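Local atomic coordinates of type 3 secretion system translocon protein SctE (Shigella flexneri, PDB entry 3U0C), a protein that inserts with its partner IpaC into the host-cell membrane to form the pore through which type III secretion effectors enter the cytosol. Residues N49-L54 with A79-Q84; G107-Y112 with S183-K188. One frame throughout, in Å; residues are numbered along the deposited sequence.

Contact 1 of 2, residues N49-L54 with A79-Q84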
loop_
_atom_site.group_PDB
_atom_site.type_symbol
_atom_site.label_atom_id
_atom_site.label_comp_id
_atom_site.label_asym_id
_atom_site.label_seq_id
_atom_site.Cartn_x
_atom_site.Cartn_y
_atom_site.Cartn_z
ATOM N N ASN A 49 24.364 23.103 -23.488
ATOM C CA ASN A 49 23.059 23.546 -23.010
ATOM C C ASN A 49 22.238 24.151 -24.168
ATOM O O ASN A 49 22.516 25.266 -24.616
ATOM C CB ASN A 49 23.259 24.559 -21.876
ATOM C CG ASN A 49 21.969 24.922 -21.174
ATOM O OD1 ASN A 49 21.281 25.862 -21.559
ATOM N ND2 ASN A 49 21.638 24.177 -20.127
ATOM N N ALA A 50 21.238 23.409 -24.652
ATOM C CA ALA A 50 20.482 23.797 -25.846
ATOM C C ALA A 50 19.922 25.211 -25.767
ATOM O O ALA A 50 19.951 25.974 -26.760
ATOM C CB ALA A 50 19.356 22.813 -26.111
ATOM N N SER A 51 19.400 25.546 -24.592
ATOM C CA SER A 51 18.770 26.836 -24.369
ATOM C C SER A 51 19.751 27.988 -24.531
ATOM O O SER A 51 19.425 28.988 -25.155
ATOM C CB SER A 51 18.134 26.884 -22.982
ATOM O OG SER A 51 17.526 28.134 -22.731
ATOM N N SER A 52 20.942 27.850 -23.958
ATOM C CA SER A 52 21.921 28.920 -24.033
ATOM C C SER A 52 22.430 29.044 -25.463
ATOM O O SER A 52 22.532 30.146 -26.000
ATOM C CB SER A 52 23.069 28.709 -23.046
ATOM O OG SER A 52 23.948 27.694 -23.480
ATOM N N GLN A 53 22.715 27.910 -26.094
ATOM C CA GLN A 53 23.108 27.931 -27.492
ATOM C C GLN A 53 22.056 28.621 -28.365
ATOM O O GLN A 53 22.388 29.449 -29.210
ATOM C CB GLN A 53 23.410 26.531 -28.016
ATOM C CG GLN A 53 24.573 25.844 -27.328
ATOM C CD GLN A 53 25.906 26.536 -27.564
ATOM O OE1 GLN A 53 26.669 26.139 -28.444
ATOM N NE2 GLN A 53 26.203 27.553 -26.758
ATOM N N LEU A 54 20.793 28.273 -28.149
ATOM C CA LEU A 54 19.683 28.888 -28.868
ATOM C C LEU A 54 19.649 30.409 -28.672
ATOM O O LEU A 54 19.406 31.155 -29.620
ATOM C CB LEU A 54 18.350 28.255 -28.455
ATOM C CG LEU A 54 17.108 28.792 -29.161
ATOM C CD1 LEU A 54 17.233 28.572 -30.661
ATOM C CD2 LEU A 54 15.837 28.148 -28.621
ATOM N N ALA A 79 8.374 30.817 -26.240
ATOM C CA ALA A 79 7.434 29.749 -25.916
ATOM C C ALA A 79 8.183 28.464 -25.602
ATOM O O ALA A 79 7.941 27.815 -24.579
ATOM C CB ALA A 79 6.469 29.525 -27.069
ATOM N N TRP A 80 9.106 28.116 -26.493
ATOM C CA TRP A 80 9.938 26.934 -26.338
ATOM C C TRP A 80 10.639 26.921 -24.987
ATOM O O TRP A 80 10.644 25.911 -24.299
ATOM C CB TRP A 80 10.973 26.879 -27.461
ATOM C CG TRP A 80 11.861 25.688 -27.403
ATOM C CD1 TRP A 80 11.677 24.503 -28.045
ATOM C CD2 TRP A 80 13.083 25.558 -26.668
ATOM N NE1 TRP A 80 12.702 23.642 -27.752
ATOM C CE2 TRP A 80 13.581 24.269 -26.911
ATOM C CE3 TRP A 80 13.794 26.407 -25.819
ATOM C CZ2 TRP A 80 14.763 23.805 -26.343
ATOM C CZ3 TRP A 80 14.966 25.945 -25.255
ATOM C CH2 TRP A 80 15.441 24.658 -25.521
ATOM N N LYS A 81 11.244 28.050 -24.633
ATOM C CA LYS A 81 11.963 28.199 -23.373
ATOM C C LYS A 81 11.018 27.918 -22.224
ATOM O O LYS A 81 11.349 27.182 -21.306
ATOM C CB LYS A 81 12.525 29.617 -23.235
ATOM C CG LYS A 81 13.843 29.870 -23.978
ATOM C CD LYS A 81 14.161 31.366 -24.020
ATOM C CE LYS A 81 15.652 31.625 -23.960
ATOM N NZ LYS A 81 16.381 30.595 -24.740
ATOM N N SER A 82 9.836 28.514 -22.302
ATOM C CA SER A 82 8.816 28.362 -21.286
ATOM C C SER A 82 8.394 26.903 -21.126
ATOM O O SER A 82 8.375 26.382 -20.015
ATOM C CB SER A 82 7.603 29.217 -21.624
ATOM O OG SER A 82 6.483 28.757 -20.900
ATOM N N GLN A 83 8.052 26.264 -22.246
ATOM C CA GLN A 83 7.705 24.846 -22.268
ATOM C C GLN A 83 8.816 24.003 -21.646
ATOM O O GLN A 83 8.550 23.152 -20.806
ATOM C CB GLN A 83 7.419 24.375 -23.697
ATOM C CG GLN A 83 7.355 22.856 -23.874
ATOM C CD GLN A 83 7.014 22.436 -25.304
ATOM O OE1 GLN A 83 5.840 22.278 -25.655
ATOM N NE2 GLN A 83 8.038 22.271 -26.135
ATOM N N GLN A 84 10.058 24.242 -22.057
ATOM C CA GLN A 84 11.182 23.502 -21.513
ATOM C C GLN A 84 11.221 23.603 -19.998
ATOM O O GLN A 84 11.503 22.619 -19.329
ATOM C CB GLN A 84 12.520 23.965 -22.085
ATOM C CG GLN A 84 12.609 23.987 -23.610
ATOM C CD GLN A 84 11.925 22.794 -24.271
ATOM O OE1 GLN A 84 10.891 22.944 -24.951
ATOM N NE2 GLN A 84 12.504 21.602 -24.089
#
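Trp80 meets Ala50, Ser51 and Leu54 where helix 50-65, the first of the ordered chain, folds back on the long helix 71-141 as an antiparallel helical hairpin. The two short segments run 166° apart in direction with axes 11.3 Å apart, and Ser51 and Lys81 have the closest CA atoms.

The indole of Trp80 spans this gap. Its CG stands anti to the backbone N (chi1 -179°), and the six-membered ring is the part that reaches the shorter helix. Leu54 comes over one face of that ring in a CH-pi contact, its CD2 4.3 Å from the ring centroid and 25° off the normal. The methyl is displaced toward the rim, where Leu54 CD2 is 3.9 Å from Trp80 CE3. Farther round the ring, Ser51 presents backbone and side chain together, with both its CA and its CB 4.0 Å from Trp80 CZ3. The methyl of Ala50 is a looser neighbour, its CB 4.4 Å from Trp80 CH2. One aromatic side chain therefore bears against a full turn of the opposing helix.

Lys81 adds the polar component. CG leaves beside the backbone N and lies in the plane of the Trp80 ring, at its edge, while bends at chi3 and chi4 bring the ammonium to the start of helix 50-65. There NZ also hydrogen-bonds to Thr55 OG1, one turn on, and Thr55 OG1 is in turn bonded to Ser51 O. The bond across the two segments is weak, running from Lys81 NZ to Ser51 OG over 3.4 Å.

Contact 2 of 2, residues G107-Y112 with S183-K188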
loop_
_atom_site.group_PDB
_atom_site.type_symbol
_atom_site.label_atom_id
_atom_site.label_comp_id
_atom_site.label_asym_id
_atom_site.label_seq_id
_atom_site.Cartn_x
_atom_site.Cartn_y
_atom_site.Cartn_z
ATOM N N GLY A 107 6.762 -0.833 1.279
ATOM C CA GLY A 107 6.463 -0.905 2.693
ATOM C C GLY A 107 5.139 -1.600 2.936
ATOM O O GLY A 107 5.047 -2.497 3.753
ATOM N N LEU A 108 4.118 -1.201 2.190
ATOM C CA LEU A 108 2.803 -1.805 2.321
ATOM C C LEU A 108 2.779 -3.270 1.873
ATOM O O LEU A 108 1.977 -4.061 2.358
ATOM C CB LEU A 108 1.755 -0.996 1.555
ATOM C CG LEU A 108 1.385 0.379 2.118
ATOM C CD1 LEU A 108 0.592 1.181 1.089
ATOM C CD2 LEU A 108 0.621 0.268 3.432
ATOM N N THR A 109 3.646 -3.619 0.931
ATOM C CA THR A 109 3.731 -4.992 0.481
ATOM C C THR A 109 4.272 -5.852 1.610
ATOM O O THR A 109 3.742 -6.919 1.898
ATOM C CB THR A 109 4.608 -5.124 -0.757
ATOM O OG1 THR A 109 3.900 -4.591 -1.880
ATOM C CG2 THR A 109 4.928 -6.578 -1.024
ATOM N N ARG A 110 5.328 -5.370 2.251
ATOM C CA ARG A 110 5.881 -6.043 3.414
ATOM C C ARG A 110 4.851 -6.179 4.534
ATOM O O ARG A 110 4.773 -7.228 5.186
ATOM C CB ARG A 110 7.128 -5.309 3.916
ATOM C CG ARG A 110 8.368 -5.539 3.068
ATOM C CD ARG A 110 9.632 -4.995 3.751
ATOM N NE ARG A 110 9.557 -3.545 3.974
ATOM C CZ ARG A 110 9.968 -2.628 3.098
ATOM N NH1 ARG A 110 10.497 -3.000 1.941
ATOM N NH2 ARG A 110 9.856 -1.341 3.381
ATOM N N ASP A 111 4.058 -5.132 4.745
ATOM C CA ASP A 111 3.036 -5.143 5.787
ATOM C C ASP A 111 1.974 -6.175 5.477
ATOM O O ASP A 111 1.525 -6.912 6.348
ATOM C CB ASP A 111 2.368 -3.780 5.920
ATOM C CG ASP A 111 3.281 -2.743 6.520
ATOM O OD1 ASP A 111 4.247 -3.120 7.219
ATOM O OD2 ASP A 111 3.024 -1.550 6.298
ATOM N N TYR A 112 1.571 -6.207 4.217
ATOM C CA TYR A 112 0.569 -7.149 3.749
ATOM C C TYR A 112 0.982 -8.596 3.999
ATOM O O TYR A 112 0.195 -9.388 4.472
ATOM C CB TYR A 112 0.352 -6.949 2.264
ATOM C CG TYR A 112 -0.840 -7.672 1.703
ATOM C CD1 TYR A 112 -2.125 -7.392 2.152
ATOM C CD2 TYR A 112 -0.687 -8.612 0.694
ATOM C CE1 TYR A 112 -3.215 -8.028 1.612
ATOM C CE2 TYR A 112 -1.773 -9.252 0.148
ATOM C CZ TYR A 112 -3.031 -8.958 0.614
ATOM O OH TYR A 112 -4.112 -9.596 0.069
ATOM N N SER A 183 -6.318 -2.304 0.561
ATOM C CA SER A 183 -7.013 -1.126 0.085
ATOM C C SER A 183 -6.030 0.037 -0.104
ATOM O O SER A 183 -6.123 0.795 -1.065
ATOM C CB SER A 183 -8.118 -0.731 1.058
ATOM O OG SER A 183 -8.877 0.345 0.532
ATOM N N LYS A 184 -5.097 0.169 0.828
ATOM C CA LYS A 184 -4.066 1.172 0.741
ATOM C C LYS A 184 -3.186 0.950 -0.497
ATOM O O LYS A 184 -2.754 1.909 -1.120
ATOM C CB LYS A 184 -3.221 1.223 2.015
ATOM C CG LYS A 184 -3.890 1.957 3.179
ATOM C CD LYS A 184 -3.000 2.031 4.410
ATOM C CE LYS A 184 -3.827 2.244 5.686
ATOM N NZ LYS A 184 -2.975 2.637 6.852
ATOM N N LEU A 185 -2.927 -0.311 -0.851
ATOM C CA LEU A 185 -2.149 -0.597 -2.054
ATOM C C LEU A 185 -2.921 -0.144 -3.276
ATOM O O LEU A 185 -2.352 0.464 -4.185
ATOM C CB LEU A 185 -1.770 -2.078 -2.170
ATOM C CG LEU A 185 -0.567 -2.484 -1.311
ATOM C CD1 LEU A 185 -0.567 -3.976 -0.994
ATOM C CD2 LEU A 185 0.733 -2.058 -1.951
ATOM N N THR A 186 -4.215 -0.439 -3.290
ATOM C CA THR A 186 -5.084 0.059 -4.334
ATOM C C THR A 186 -5.050 1.588 -4.408
ATOM O O THR A 186 -4.984 2.148 -5.505
ATOM C CB THR A 186 -6.527 -0.465 -4.194
ATOM O OG1 THR A 186 -6.512 -1.891 -4.239
ATOM C CG2 THR A 186 -7.387 0.022 -5.346
ATOM N N ASP A 187 -5.058 2.268 -3.262
ATOM C CA ASP A 187 -4.908 3.719 -3.297
ATOM C C ASP A 187 -3.618 4.137 -3.990
ATOM O O ASP A 187 -3.570 5.183 -4.639
ATOM C CB ASP A 187 -4.918 4.367 -1.912
ATOM C CG ASP A 187 -4.656 5.876 -1.986
ATOM O OD1 ASP A 187 -5.598 6.611 -2.348
ATOM O OD2 ASP A 187 -3.514 6.319 -1.724
ATOM N N LYS A 188 -2.563 3.347 -3.823
ATOM C CA LYS A 188 -1.289 3.696 -4.436
ATOM C C LYS A 188 -1.377 3.573 -5.949
ATOM O O LYS A 188 -0.739 4.336 -6.677
ATOM C CB LYS A 188 -0.138 2.875 -3.866
ATOM C CG LYS A 188 0.113 3.140 -2.383
ATOM C CD LYS A 188 0.149 4.633 -2.083
ATOM C CE LYS A 188 0.265 4.915 -0.602
ATOM N NZ LYS A 188 -0.945 4.434 0.156
#
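Leu108 and Leu185 meet between helices 71-141 and 150-197, and the side chains round them are set largely crosswise. Both leucines carry CG beside the backbone N, but they use different parts: Leu185 turns its CD2 branch to the base of Leu108, 3.8 Å from Leu108 CB, whereas Leu108 sends its two methyls farther across, among the lysines of the other helix.

Lys184 offers its methylenes, Lys188 its amine as well as CG and CE. Lys184 lies at about a right angle to Leu108; its CB is 3.9 Å from Leu108 CD1, and its CD approaches the other methyl, CD2, at 4.1 Å. Beyond CG the Lys184 chain is extended, and its amine leads away from the contact. Lys188 also crosses Leu108 at about a right angle, yet its chain is folded. The chi2 bend (-47°) turns CD out of line with the start of the chain, and a further bend at chi4 leaves NZ 3.7 Å from Leu108 CD1. This amine makes a weak hydrogen bond back to Lys184 O and a long salt bridge to Asp187 OD2, so its charge is probably offset, if loosely, on its own helix, where Asp187 OD2 also bonds Gln191.

Thr109 crosses Leu185 at about a right angle, OG1 touching Leu185 CD2 at 4.1 Å while hydrogen-bonding to Thr105 O. No hydrogen bond links the two segments. Their axes lie 10.1 Å apart at a signed crossing angle of -160°, and the leucine pair, bordered by the lysine chains and threonine, is characteristic of an antiparallel intramolecular coiled coil, the form of this translocator domain.

Helix 71-141 is common to both contacts and serves as the spine of this N-terminal coiled-coil domain. Near its start it receives helix 50-65 in contact 1; farther along it pairs with helix 150-197 in contact 2. The contacts follow one another in the sequence, and each joins segments that run nearly antiparallel. The centres of the two contacts are about 41 Å apart and their nearest atoms about 25 Å, so they do not touch. Contact 2 lies about 2 Å from the centre of the chain, whereas contact 1 lies about 39 Å from it, toward one end of the rod. Contact 1 centres on an aromatic ring, contact 2 on a leucine pair.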